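PDB 1Y7W: halotolerant alpha-type carbonic anhydrase (dCA II) from Dunaliella salina, which catalyses the reversible hydration of carbon dioxide to bicarbonate as a zinc-dependent alpha-type carbonic anhydrase that tolerates high salt. Local coordinates for residues P113-G118 with K122-I127; D180-S185 with K214-P219; Q187-G192 with V206-I211; A199-T204 with F259-M264; G229-T232 with C236-R239. One frame throughout, in Å; residues are numbered along the deposited sequence. Where two conformers were deposited one is given.

Contact 1: residues P113-G118 with K122-I127; sequences PTIEIG and KSFVPI
Phe124 packs across Pro113, Ile115 and Ile117, and its side chain can be followed outward atom by atom. CB sits 4.2 Å from Pro113 CG, in the residue just before strand 114-117. Chi1 of -77° sets CG anti to its own carbonyl carbon, and the ring thereby turns back toward segment 113-118, on the sheet face that carries Ile115. CD2 then meets Ile115 CG1, and CE2 reaches Ile115 CB at 3.8 Å. The methyl Ile115 CD1 lies over one ring face, displaced toward the rim, whereas CZ at the far end meets Ile117 CD1 at 3.7 Å, this methyl standing at the ring edge. Both isoleucines cross the ring at about a right angle. The backbones form the antiparallel hairpin of strands 114-117 and 120-133, at one margin of the large mixed sheet of the carbonic anhydrase fold. Phe124 N donates to Pro113 O (2.9 Å, 160° at the hydrogen), Ile115 N donates to Lys122 O, and Lys122 N returns a nearly straight bond to Ile115 O (2.7 Å, 173°). Thr114 and Ser123, a non-hydrogen-bonded pair, occupy the other face of the sheet, with Thr114 CG2 against Ser123 OG at 3.8 Å. Phe124 O is buried without a polar partner in the model, and Pro113 CD lies 3.4 Å from it. The ammonium end of Lys122 is engaged by Glu155 on strand 147-155.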
# COMPACT_ATOMS: atom_id res chain seq x y z
N PRO A 113 15.81 0.29 -3.42
CA PRO A 113 15.47 1.57 -4.05
C PRO A 113 16.01 2.67 -3.15
O PRO A 113 16.22 2.44 -1.95
CB PRO A 113 13.91 1.54 -4.06
CG PRO A 113 13.56 0.63 -2.91
CD PRO A 113 14.61 -0.48 -3.03
N THR A 114 16.26 3.86 -3.71
CA THR A 114 16.73 4.95 -2.87
C THR A 114 15.92 6.23 -3.10
O THR A 114 15.34 6.45 -4.17
CB THR A 114 18.23 5.34 -3.16
OG1 THR A 114 18.35 5.81 -4.51
CG2 THR A 114 19.15 4.11 -3.01
N ILE A 115 15.94 7.09 -2.10
CA ILE A 115 15.30 8.41 -2.25
C ILE A 115 16.20 9.39 -1.51
O ILE A 115 16.70 9.07 -0.40
CB ILE A 115 13.90 8.47 -1.59
CG1 ILE A 115 13.01 7.34 -2.16
CG2 ILE A 115 13.25 9.92 -1.87
CD1 ILE A 115 11.60 7.26 -1.43
N GLU A 116 16.41 10.56 -2.11
CA GLU A 116 17.22 11.56 -1.44
C GLU A 116 16.26 12.38 -0.63
O GLU A 116 15.34 13.01 -1.18
CB GLU A 116 17.96 12.45 -2.43
CG GLU A 116 18.87 13.42 -1.68
CD GLU A 116 19.42 14.54 -2.55
OE1 GLU A 116 18.62 15.34 -2.99
OE2 GLU A 116 20.63 14.63 -2.77
N ILE A 117 16.50 12.41 0.68
CA ILE A 117 15.62 13.10 1.59
C ILE A 117 16.38 14.04 2.48
O ILE A 117 17.33 13.64 3.19
CB ILE A 117 14.79 12.10 2.46
CG1 ILE A 117 13.84 11.30 1.56
CG2 ILE A 117 13.91 12.87 3.47
CD1 ILE A 117 13.22 10.14 2.29
N GLY A 118 15.95 15.29 2.45
CA GLY A 118 16.62 16.33 3.21
C GLY A 118 18.10 16.35 2.85
O GLY A 118 18.94 16.53 3.74
N LYS A 122 18.84 8.03 0.89
CA LYS A 122 18.57 6.92 1.79
C LYS A 122 18.11 5.69 1.04
O LYS A 122 17.48 5.79 0.00
CB LYS A 122 17.53 7.31 2.81
CG LYS A 122 17.97 8.41 3.80
CD LYS A 122 16.76 8.80 4.65
CE LYS A 122 17.11 9.91 5.69
NZ LYS A 122 17.15 9.42 7.11
N SER A 123 18.45 4.51 1.56
CA SER A 123 18.00 3.25 0.92
C SER A 123 16.71 2.81 1.63
O SER A 123 16.58 3.02 2.84
CB SER A 123 19.07 2.17 1.11
OG SER A 123 20.15 2.41 0.23
N PHE A 124 15.78 2.20 0.88
CA PHE A 124 14.53 1.76 1.48
C PHE A 124 14.34 0.25 1.37
O PHE A 124 14.56 -0.33 0.32
CB PHE A 124 13.37 2.52 0.82
CG PHE A 124 13.27 3.91 1.35
CD1 PHE A 124 12.45 4.19 2.44
CD2 PHE A 124 14.12 4.92 0.86
CE1 PHE A 124 12.47 5.48 3.05
CE2 PHE A 124 14.14 6.22 1.47
CZ PHE A 124 13.31 6.47 2.55
N VAL A 125 13.93 -0.34 2.48
CA VAL A 125 13.73 -1.78 2.53
C VAL A 125 12.22 -2.14 2.53
O VAL A 125 11.52 -1.74 3.41
CB VAL A 125 14.34 -2.34 3.85
CG1 VAL A 125 14.18 -3.85 3.91
CG2 VAL A 125 15.88 -1.89 3.94
N PRO A 126 11.74 -2.86 1.52
CA PRO A 126 10.32 -3.27 1.48
C PRO A 126 10.09 -4.16 2.71
O PRO A 126 10.88 -5.11 2.95
CB PRO A 126 10.22 -4.09 0.20
CG PRO A 126 11.29 -3.48 -0.69
CD PRO A 126 12.45 -3.25 0.29
N ILE A 127 9.04 -3.87 3.50
CA ILE A 127 8.80 -4.67 4.69
C ILE A 127 7.48 -5.48 4.63
O ILE A 127 7.29 -6.44 5.37
CB ILE A 127 8.88 -3.83 6.01
CG1 ILE A 127 8.02 -2.58 5.88
CG2 ILE A 127 10.40 -3.42 6.30
CD1 ILE A 127 7.72 -1.90 7.23

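Contact 2: residues D180-S185 with K214-P219; sequences DAFLNS and KTQLLP
The Phe182 ring is met from two directions by the segment 214-219. Over one face stands the methyl Leu217 CD2, 4.2 Å from the ring centroid and 28° off the normal, a CH-pi contact. At the edge, near the ring plane, Gln216 NE2 approaches Phe182 CD2 to 3.7 Å, and the amide is turned almost perpendicular to the ring, with 85° between the planes. Chi1 of 174° carries the ring away from its own backbone N and into this corner, while Gln216 OE1 is held by Asn212 N. The polar part of the join runs through water. One molecule donates to both Asp180 OD2 (2.8 Å) and Gln216 O (2.9 Å); a second accepts from Phe182 N at 2.9 Å and also donates to Gln216 O. Asp180 is the N-cap of helix 181-195, its OD2 receiving Leu183 N at 2.9 Å through the anti lone pair. Its OD1 forms a salt bridge with Arg249, which also binds the carbonyls of Thr215, Leu217 and Leu218. The helix start and the arginine would both be expected to stabilise a negative Asp180, and the two waters let that buried carboxylate and helix end share the Gln216 carbonyl.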
# COMPACT_ATOMS: atom_id res chain seq x y z
N ASP A 180 -5.86 -9.87 -13.30
CA ASP A 180 -4.44 -9.71 -13.10
C ASP A 180 -3.82 -11.09 -12.88
O ASP A 180 -4.42 -11.91 -12.18
CB ASP A 180 -4.21 -8.87 -11.82
CG ASP A 180 -2.74 -8.68 -11.51
OD1 ASP A 180 -2.11 -7.89 -12.26
OD2 ASP A 180 -2.23 -9.31 -10.55
N ALA A 181 -2.60 -11.31 -13.39
CA ALA A 181 -1.91 -12.60 -13.23
C ALA A 181 -1.51 -12.93 -11.79
O ALA A 181 -1.71 -14.05 -11.30
CB ALA A 181 -0.64 -12.64 -14.12
N PHE A 182 -0.92 -11.96 -11.11
CA PHE A 182 -0.54 -12.18 -9.72
C PHE A 182 -1.79 -12.45 -8.85
O PHE A 182 -1.76 -13.34 -8.03
CB PHE A 182 0.23 -11.00 -9.13
CG PHE A 182 0.51 -11.15 -7.65
CD1 PHE A 182 -0.07 -10.30 -6.74
CD2 PHE A 182 1.25 -12.25 -7.16
CE1 PHE A 182 0.06 -10.51 -5.34
CE2 PHE A 182 1.38 -12.46 -5.78
CZ PHE A 182 0.79 -11.60 -4.86
N LEU A 183 -2.85 -11.65 -9.01
CA LEU A 183 -4.06 -11.88 -8.22
C LEU A 183 -4.59 -13.29 -8.53
O LEU A 183 -5.08 -14.04 -7.64
CB LEU A 183 -5.12 -10.80 -8.54
CG LEU A 183 -4.75 -9.38 -7.98
CD1 LEU A 183 -5.88 -8.37 -8.19
CD2 LEU A 183 -4.39 -9.51 -6.47
N ASN A 184 -4.50 -13.68 -9.79
CA ASN A 184 -4.97 -15.03 -10.09
C ASN A 184 -4.18 -16.10 -9.36
O ASN A 184 -4.74 -17.04 -8.82
CB ASN A 184 -4.93 -15.31 -11.59
CG ASN A 184 -6.23 -15.86 -12.06
OD1 ASN A 184 -7.21 -15.10 -12.26
ND2 ASN A 184 -6.30 -17.18 -12.18
N SER A 185 -2.88 -15.96 -9.32
CA SER A 185 -2.07 -16.95 -8.64
C SER A 185 -2.37 -16.95 -7.17
O SER A 185 -2.53 -18.02 -6.59
CB SER A 185 -0.59 -16.69 -8.90
OG SER A 185 0.20 -17.42 -7.99
N LYS A 214 8.97 -6.72 -10.13
CA LYS A 214 8.81 -6.04 -11.39
C LYS A 214 7.75 -6.62 -12.31
O LYS A 214 6.95 -5.88 -12.93
CB LYS A 214 10.18 -5.99 -12.08
CG LYS A 214 10.15 -5.64 -13.57
CD LYS A 214 9.77 -4.19 -13.78
CE LYS A 214 10.39 -3.64 -15.07
NZ LYS A 214 9.67 -4.24 -16.23
N THR A 215 7.72 -7.95 -12.42
CA THR A 215 6.74 -8.53 -13.33
C THR A 215 5.36 -8.75 -12.73
O THR A 215 4.36 -8.72 -13.45
CB THR A 215 7.27 -9.90 -13.94
OG1 THR A 215 7.30 -10.91 -12.92
CG2 THR A 215 8.70 -9.71 -14.50
N GLN A 216 5.29 -8.93 -11.43
CA GLN A 216 4.00 -9.20 -10.85
C GLN A 216 3.26 -8.05 -10.18
O GLN A 216 2.04 -8.08 -10.12
CB GLN A 216 4.13 -10.36 -9.86
CG GLN A 216 4.49 -11.66 -10.61
CD GLN A 216 4.57 -12.84 -9.67
OE1 GLN A 216 5.52 -12.96 -8.90
NE2 GLN A 216 3.53 -13.71 -9.70
N LEU A 217 4.02 -7.07 -9.67
CA LEU A 217 3.43 -5.95 -8.92
C LEU A 217 3.50 -4.59 -9.60
O LEU A 217 2.48 -3.94 -9.70
CB LEU A 217 4.05 -5.89 -7.52
CG LEU A 217 4.04 -7.15 -6.64
CD1 LEU A 217 4.76 -6.82 -5.37
CD2 LEU A 217 2.61 -7.69 -6.35
N LEU A 218 4.67 -4.17 -10.10
CA LEU A 218 4.73 -2.84 -10.71
C LEU A 218 3.88 -2.79 -11.96
O LEU A 218 3.82 -3.77 -12.72
CB LEU A 218 6.15 -2.45 -11.08
CG LEU A 218 7.15 -2.28 -9.94
CD1 LEU A 218 8.30 -1.41 -10.51
CD2 LEU A 218 6.53 -1.54 -8.75
N PRO A 219 3.21 -1.64 -12.20
CA PRO A 219 2.37 -1.55 -13.40
C PRO A 219 3.15 -1.36 -14.68
O PRO A 219 4.38 -1.21 -14.66
CB PRO A 219 1.43 -0.39 -13.10
CG PRO A 219 2.21 0.48 -12.16
CD PRO A 219 3.05 -0.47 -11.32
O HOH W 1 -0.60 -7.46 -9.18
O HOH W 2 0.66 -9.67 -12.00

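Contact 3: residues Q187-G192 with V206-I211; sequences QTQIEG and VSIDNI
Gln189 lays its amide over the carboxylate of Asp209, the two planes only 20° apart and stacked, with Gln189 OE1 3.5 Å from Asp209 CG and the chains crossing at a slant. The same oxygen accepts the backbone Asp209 N at 2.9 Å, with 155° at the hydrogen and the donor tilted a little from the plane of the amide carbonyl. Ile208 crowds this oxygen too, its CA 3.2 Å from Gln189 OE1, close packing for an oxygen against a carbon. The reach comes from a side chain extended beyond CG, with chi1 of -69° setting CG anti to its own carbonyl carbon. Two waters complete the arrangement. One donates to Gln189 OE1 at 2.8 Å and makes a weak link to Ser207 O; the other accepts from Gln189 NE2 at 3.1 Å and donates to Asp209 O at 2.6 Å. Gln189 NE2 also donates to Ser185 OG one turn back along the helix. With two donors on its oxygen and two acceptors for its nitrogen, the amide has its rotation fixed and its assignment supported. The join lies at the protein surface, where the glutamine ties helix 181-195 to the chain leaving strand 206-207. That short strand pairs antiparallel with strand 94-95, while Ile190, on the same helix, packs against Val95 of strand 94-95, Leu97 and Met101 of the loop that follows it, and Leu258 of helix 253-266.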
# COMPACT_ATOMS: atom_id res chain seq x y z
N GLN A 187 -5.08 -16.03 -5.56
CA GLN A 187 -6.42 -16.58 -5.39
C GLN A 187 -6.41 -18.11 -5.51
O GLN A 187 -7.02 -18.80 -4.70
CB GLN A 187 -7.37 -15.96 -6.43
CG GLN A 187 -8.76 -16.57 -6.43
CD GLN A 187 -9.78 -15.74 -7.17
OE1 GLN A 187 -9.57 -15.35 -8.32
NE2 GLN A 187 -10.92 -15.50 -6.52
N THR A 188 -5.69 -18.61 -6.50
CA THR A 188 -5.59 -20.04 -6.76
C THR A 188 -4.88 -20.72 -5.62
O THR A 188 -5.31 -21.77 -5.16
CB THR A 188 -4.83 -20.29 -8.10
OG1 THR A 188 -5.63 -19.82 -9.18
CG2 THR A 188 -4.56 -21.78 -8.30
N GLN A 189 -3.77 -20.14 -5.17
CA GLN A 189 -3.04 -20.71 -4.07
C GLN A 189 -3.86 -20.75 -2.80
O GLN A 189 -3.88 -21.75 -2.08
CB GLN A 189 -1.79 -19.88 -3.79
CG GLN A 189 -0.71 -19.95 -4.86
CD GLN A 189 0.45 -19.08 -4.46
OE1 GLN A 189 1.22 -19.40 -3.53
NE2 GLN A 189 0.57 -17.92 -5.12
N ILE A 190 -4.49 -19.62 -2.48
CA ILE A 190 -5.29 -19.57 -1.27
C ILE A 190 -6.53 -20.50 -1.33
O ILE A 190 -6.77 -21.27 -0.43
CB ILE A 190 -5.69 -18.11 -0.96
CG1 ILE A 190 -4.43 -17.34 -0.50
CG2 ILE A 190 -6.70 -18.06 0.21
CD1 ILE A 190 -4.65 -15.81 -0.36
N GLU A 191 -7.30 -20.39 -2.40
CA GLU A 191 -8.50 -21.17 -2.52
C GLU A 191 -8.15 -22.66 -2.46
O GLU A 191 -8.91 -23.46 -1.92
CB GLU A 191 -9.22 -20.77 -3.81
CG GLU A 191 -9.83 -19.34 -3.66
CD GLU A 191 -10.82 -18.96 -4.78
OE1 GLU A 191 -11.52 -17.91 -4.62
OE2 GLU A 191 -10.88 -19.69 -5.80
N GLY A 192 -6.95 -22.99 -2.94
CA GLY A 192 -6.49 -24.35 -2.92
C GLY A 192 -6.19 -24.81 -1.50
O GLY A 192 -6.55 -25.92 -1.16
N VAL A 206 0.59 -17.48 6.17
CA VAL A 206 0.38 -18.65 5.32
C VAL A 206 1.35 -18.58 4.12
O VAL A 206 1.39 -17.60 3.40
CB VAL A 206 -1.11 -18.62 4.82
CG1 VAL A 206 -1.41 -19.72 3.75
CG2 VAL A 206 -2.03 -18.71 6.07
N SER A 207 2.12 -19.63 3.89
CA SER A 207 3.09 -19.60 2.79
C SER A 207 2.52 -19.51 1.41
O SER A 207 1.57 -20.19 1.09
CB SER A 207 3.99 -20.84 2.86
OG SER A 207 4.76 -20.74 4.04
N ILE A 208 3.11 -18.64 0.59
CA ILE A 208 2.70 -18.54 -0.78
C ILE A 208 4.01 -18.48 -1.60
O ILE A 208 5.09 -18.38 -1.01
CB ILE A 208 1.82 -17.30 -1.03
CG1 ILE A 208 2.53 -16.06 -0.51
CG2 ILE A 208 0.43 -17.51 -0.43
CD1 ILE A 208 1.91 -14.74 -1.04
N ASP A 209 3.90 -18.58 -2.91
CA ASP A 209 5.04 -18.61 -3.80
C ASP A 209 5.81 -17.30 -3.80
O ASP A 209 5.25 -16.24 -3.47
CB ASP A 209 4.63 -18.85 -5.27
CG ASP A 209 4.04 -20.22 -5.52
OD1 ASP A 209 4.26 -21.14 -4.73
OD2 ASP A 209 3.36 -20.35 -6.56
N ASN A 210 7.07 -17.37 -4.22
CA ASN A 210 7.90 -16.19 -4.30
C ASN A 210 7.31 -15.22 -5.28
O ASN A 210 6.59 -15.62 -6.20
CB ASN A 210 9.28 -16.56 -4.75
CG ASN A 210 10.03 -17.32 -3.70
OD1 ASN A 210 9.77 -17.20 -2.48
ND2 ASN A 210 11.01 -18.10 -4.17
N ILE A 211 7.66 -13.95 -5.13
CA ILE A 211 7.06 -12.92 -5.99
C ILE A 211 8.10 -12.04 -6.70
O ILE A 211 8.98 -11.48 -6.05
CB ILE A 211 6.20 -11.99 -5.08
CG1 ILE A 211 5.10 -12.85 -4.40
CG2 ILE A 211 5.63 -10.81 -5.89
CD1 ILE A 211 4.26 -12.03 -3.36
O HOH W 3 2.84 -15.87 -4.48
O HOH W 4 1.41 -21.70 -2.02

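Contact 4: residues A199-T204 with F259-M264; sequences ASYGDT and FVDVTM
Tyr201, presented by a type II beta turn from Ser200 to Asp203 in the loop after helix 181-195, turns the face of its ring to Asp261 and Val262 on the backbone of helix 253-266. Its CG stands anti to its own carbonyl carbon (chi1 -63°), which lays the ring against the helix. Gly202, with positive phi (96°), takes the third position of this turn. Asp261 O stands 3.6 Å above the ring plane and over its centre; the carbonyl oxygen packs on the ring face and no hydrogen bond is formed. The Tyr201 and Asp261 side chains run side by side in the same direction, with the ring and carboxylate planes 46° apart, and Tyr201 OH comes alongside Asp261 CB at 3.6 Å. The carboxylate itself looks elsewhere, to Lys257, its salt-bridge partner one turn earlier. Nearer the root of the ring, Tyr201 CD1 meets Val262 CA at 3.8 Å. Val262 directs its CB away from the turn, yet the methyl CG2 still touches Tyr201 CE1 at 4.0 Å. Asp203 braces the turn: its OD1 accepts Ser200 N (3.0 Å) from well above the carboxylate plane. Within the helix, Phe259 O is gripped twice, by Thr263 N at 2.9 Å and by Thr263 OG1 at 2.8 Å, the two donors reaching it from opposite faces of its plane.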
# COMPACT_ATOMS: atom_id res chain seq x y z
N ALA A 199 -4.92 -24.57 5.31
CA ALA A 199 -5.05 -23.20 5.81
C ALA A 199 -6.54 -22.93 6.05
O ALA A 199 -7.39 -23.50 5.39
CB ALA A 199 -4.51 -22.21 4.77
N SER A 200 -6.83 -22.03 6.98
CA SER A 200 -8.19 -21.59 7.34
C SER A 200 -8.22 -20.07 7.32
O SER A 200 -7.19 -19.46 7.54
CB SER A 200 -8.58 -22.06 8.76
OG SER A 200 -8.58 -23.48 8.80
N TYR A 201 -9.37 -19.48 7.02
CA TYR A 201 -9.48 -18.03 7.06
C TYR A 201 -9.10 -17.58 8.48
O TYR A 201 -9.46 -18.25 9.45
CB TYR A 201 -10.89 -17.60 6.78
CG TYR A 201 -11.38 -17.97 5.40
CD1 TYR A 201 -10.64 -17.65 4.27
CD2 TYR A 201 -12.63 -18.61 5.21
CE1 TYR A 201 -11.08 -17.91 3.02
CE2 TYR A 201 -13.10 -18.90 3.93
CZ TYR A 201 -12.32 -18.54 2.84
OH TYR A 201 -12.72 -18.77 1.53
N GLY A 202 -8.42 -16.44 8.61
CA GLY A 202 -8.03 -16.01 9.93
C GLY A 202 -6.58 -16.44 10.23
O GLY A 202 -5.94 -15.84 11.11
N ASP A 203 -6.08 -17.45 9.53
CA ASP A 203 -4.69 -17.86 9.72
C ASP A 203 -3.78 -16.72 9.22
O ASP A 203 -4.07 -16.05 8.23
CB ASP A 203 -4.36 -19.10 8.90
CG ASP A 203 -4.94 -20.37 9.49
OD1 ASP A 203 -4.66 -21.44 8.92
OD2 ASP A 203 -5.66 -20.29 10.52
N THR A 204 -2.67 -16.50 9.91
CA THR A 204 -1.72 -15.49 9.50
C THR A 204 -0.41 -16.15 9.08
O THR A 204 -0.15 -17.29 9.47
CB THR A 204 -1.47 -14.44 10.62
OG1 THR A 204 -1.02 -15.09 11.82
CG2 THR A 204 -2.74 -13.63 10.90
N PHE A 259 -11.14 -11.30 -1.73
CA PHE A 259 -11.08 -10.38 -0.59
C PHE A 259 -12.26 -10.48 0.35
O PHE A 259 -12.09 -10.40 1.58
CB PHE A 259 -10.86 -8.94 -1.10
CG PHE A 259 -9.54 -8.77 -1.80
CD1 PHE A 259 -9.46 -8.66 -3.18
CD2 PHE A 259 -8.36 -8.78 -1.06
CE1 PHE A 259 -8.24 -8.55 -3.82
CE2 PHE A 259 -7.12 -8.68 -1.69
CZ PHE A 259 -7.06 -8.56 -3.08
N VAL A 260 -13.45 -10.67 -0.20
CA VAL A 260 -14.63 -10.84 0.66
C VAL A 260 -14.56 -12.17 1.42
O VAL A 260 -14.78 -12.25 2.64
CB VAL A 260 -15.94 -10.89 -0.16
CG1 VAL A 260 -17.13 -10.85 0.80
CG2 VAL A 260 -15.99 -9.80 -1.08
N ASP A 261 -14.29 -13.24 0.68
CA ASP A 261 -14.21 -14.55 1.30
C ASP A 261 -13.23 -14.58 2.50
O ASP A 261 -13.55 -15.06 3.58
CB ASP A 261 -13.81 -15.59 0.26
CG ASP A 261 -14.94 -15.90 -0.76
OD1 ASP A 261 -14.61 -16.53 -1.77
OD2 ASP A 261 -16.14 -15.51 -0.56
N VAL A 262 -12.03 -14.06 2.28
CA VAL A 262 -11.00 -14.02 3.28
C VAL A 262 -11.37 -13.07 4.40
O VAL A 262 -11.28 -13.41 5.59
CB VAL A 262 -9.66 -13.57 2.58
CG1 VAL A 262 -8.54 -13.29 3.62
CG2 VAL A 262 -9.25 -14.71 1.59
N THR A 263 -11.84 -11.87 4.03
CA THR A 263 -12.13 -10.89 5.07
C THR A 263 -13.27 -11.30 6.01
O THR A 263 -13.13 -11.21 7.25
CB THR A 263 -12.45 -9.46 4.47
OG1 THR A 263 -11.29 -8.95 3.78
CG2 THR A 263 -12.86 -8.48 5.60
N MET A 264 -14.38 -11.75 5.44
CA MET A 264 -15.53 -12.13 6.29
C MET A 264 -15.31 -13.51 6.89
O MET A 264 -15.83 -13.81 7.97
CB MET A 264 -16.83 -12.07 5.48
CG MET A 264 -17.15 -10.70 4.94
SD MET A 264 -16.87 -9.36 6.11
CE MET A 264 -18.05 -9.77 7.39

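Contact 5: residues G229-T232 with C236-R239; sequences GSLT and CDER. With ACY (acetic acid), chain E.
Asp237 O serves two donors: Leu231 N reaches it across the contact at 3.0 Å, tilted 32° from the carbonyl plane, and Arg239 N adds the weak bond of an inverse gamma turn centred on Glu238. Beside this, the Leu231 and Asp237 side chains lie together pointing the same way, Leu231 CD1 touching Asp237 CG at 3.6 Å. That carboxylate is held by Arg239, whose NE donates to Asp237 OD2 at 2.8 Å, nearly in the guanidinium plane and on the anti side of the oxygen. Ser230 OG, set by chi1 of 81°, bonds Leu231 O at 2.7 Å and also accepts from Ser52 N. Cys236 ties the loop to Cys46 by a disulfide. On the other side an acetic acid molecule, probably from the crystallisation liquor, accepts Thr232 N at its OXT, 2.8 Å away, with 167° at the hydrogen, and its methyl CH3 lies 3.5 Å from Leu231 CD2. Thr232 OG1 bonds Glu137, an arrangement matching the gate-keeping threonine–glutamate pair of alpha carbonic anhydrases. A straight backbone N-H beside an apolar leucine is therefore consistent with a site that receives small carboxylate-like anions, such as bicarbonate, close to the zinc ion.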
# COMPACT_ATOMS: atom_id res chain seq x y z
N GLY A 229 3.13 12.51 2.85
CA GLY A 229 1.88 12.17 3.51
C GLY A 229 2.02 11.40 4.78
O GLY A 229 3.02 11.49 5.47
N SER A 230 1.04 10.54 5.04
CA SER A 230 0.96 9.82 6.28
C SER A 230 0.54 8.37 6.15
O SER A 230 0.19 7.92 5.07
CB SER A 230 -0.11 10.51 7.13
OG SER A 230 -1.45 10.12 6.77
N LEU A 231 0.59 7.63 7.26
CA LEU A 231 0.02 6.28 7.29
C LEU A 231 -1.50 6.55 7.07
O LEU A 231 -2.02 7.59 7.53
CB LEU A 231 0.15 5.60 8.67
CG LEU A 231 1.62 5.38 9.06
CD1 LEU A 231 1.75 4.84 10.47
CD2 LEU A 231 2.19 4.41 8.09
N THR A 232 -2.19 5.60 6.45
CA THR A 232 -3.65 5.79 6.25
C THR A 232 -4.46 5.00 7.30
O THR A 232 -5.66 4.82 7.16
CB THR A 232 -4.08 5.40 4.81
OG1 THR A 232 -3.84 4.00 4.62
CG2 THR A 232 -3.30 6.21 3.76
N CYS A 236 -1.83 7.36 12.03
CA CYS A 236 -1.74 8.35 10.96
C CYS A 236 -0.43 9.14 10.97
O CYS A 236 -0.40 10.28 10.57
CB CYS A 236 -2.88 9.35 11.10
SG CYS A 236 -4.52 8.54 11.15
N ASP A 237 0.64 8.52 11.44
CA ASP A 237 1.93 9.22 11.49
C ASP A 237 2.31 9.86 10.17
O ASP A 237 2.31 9.19 9.16
CB ASP A 237 3.09 8.26 11.79
CG ASP A 237 2.80 7.24 12.90
OD1 ASP A 237 1.65 7.03 13.35
OD2 ASP A 237 3.76 6.56 13.31
N GLU A 238 2.75 11.12 10.21
CA GLU A 238 3.17 11.85 9.02
C GLU A 238 4.66 11.60 8.69
O GLU A 238 5.52 12.49 8.84
CB GLU A 238 2.87 13.32 9.23
CG GLU A 238 1.31 13.54 9.16
CD GLU A 238 0.85 14.97 9.28
OE1 GLU A 238 -0.37 15.18 9.18
OE2 GLU A 238 1.67 15.88 9.49
N ARG A 239 4.95 10.37 8.28
CA ARG A 239 6.32 9.95 7.98
C ARG A 239 6.37 9.11 6.72
O ARG A 239 7.21 8.20 6.58
CB ARG A 239 6.92 9.23 9.22
CG ARG A 239 6.27 7.92 9.62
CD ARG A 239 6.65 7.54 11.10
NE ARG A 239 5.98 6.32 11.56
CZ ARG A 239 6.43 5.08 11.42
NH1 ARG A 239 5.73 4.12 11.92
NH2 ARG A 239 7.58 4.79 10.77
C ACY E . 0.12 2.76 4.73
O ACY E . -0.21 2.05 3.69
OXT ACY E . -0.67 3.52 5.31
CH3 ACY E . 1.54 2.57 5.21

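In the fold
Contacts 2, 3 and 4 form one connected region. Contact 3 is nested inside the loop closed by contact 2 and touches it through Phe182 CE2 and Ile211 CD1 at 3.8 Å; contacts 3 and 4 meet through Val206 CG1 and Ala199 CB at 4.1 Å. Contact 5 is remote from this region, its centre about 30 Å from that of contact 3 and about 16 Å from that of contact 1. It is also near the metal, the Leu231 side chain being about 8 Å from the zinc ion held by His130, His132 and His150. Strand 120-133 connects contact 1 to that site by carrying two of these histidines. The Gln216 side chain of contact 2 lies about 12 Å from the sodium ion.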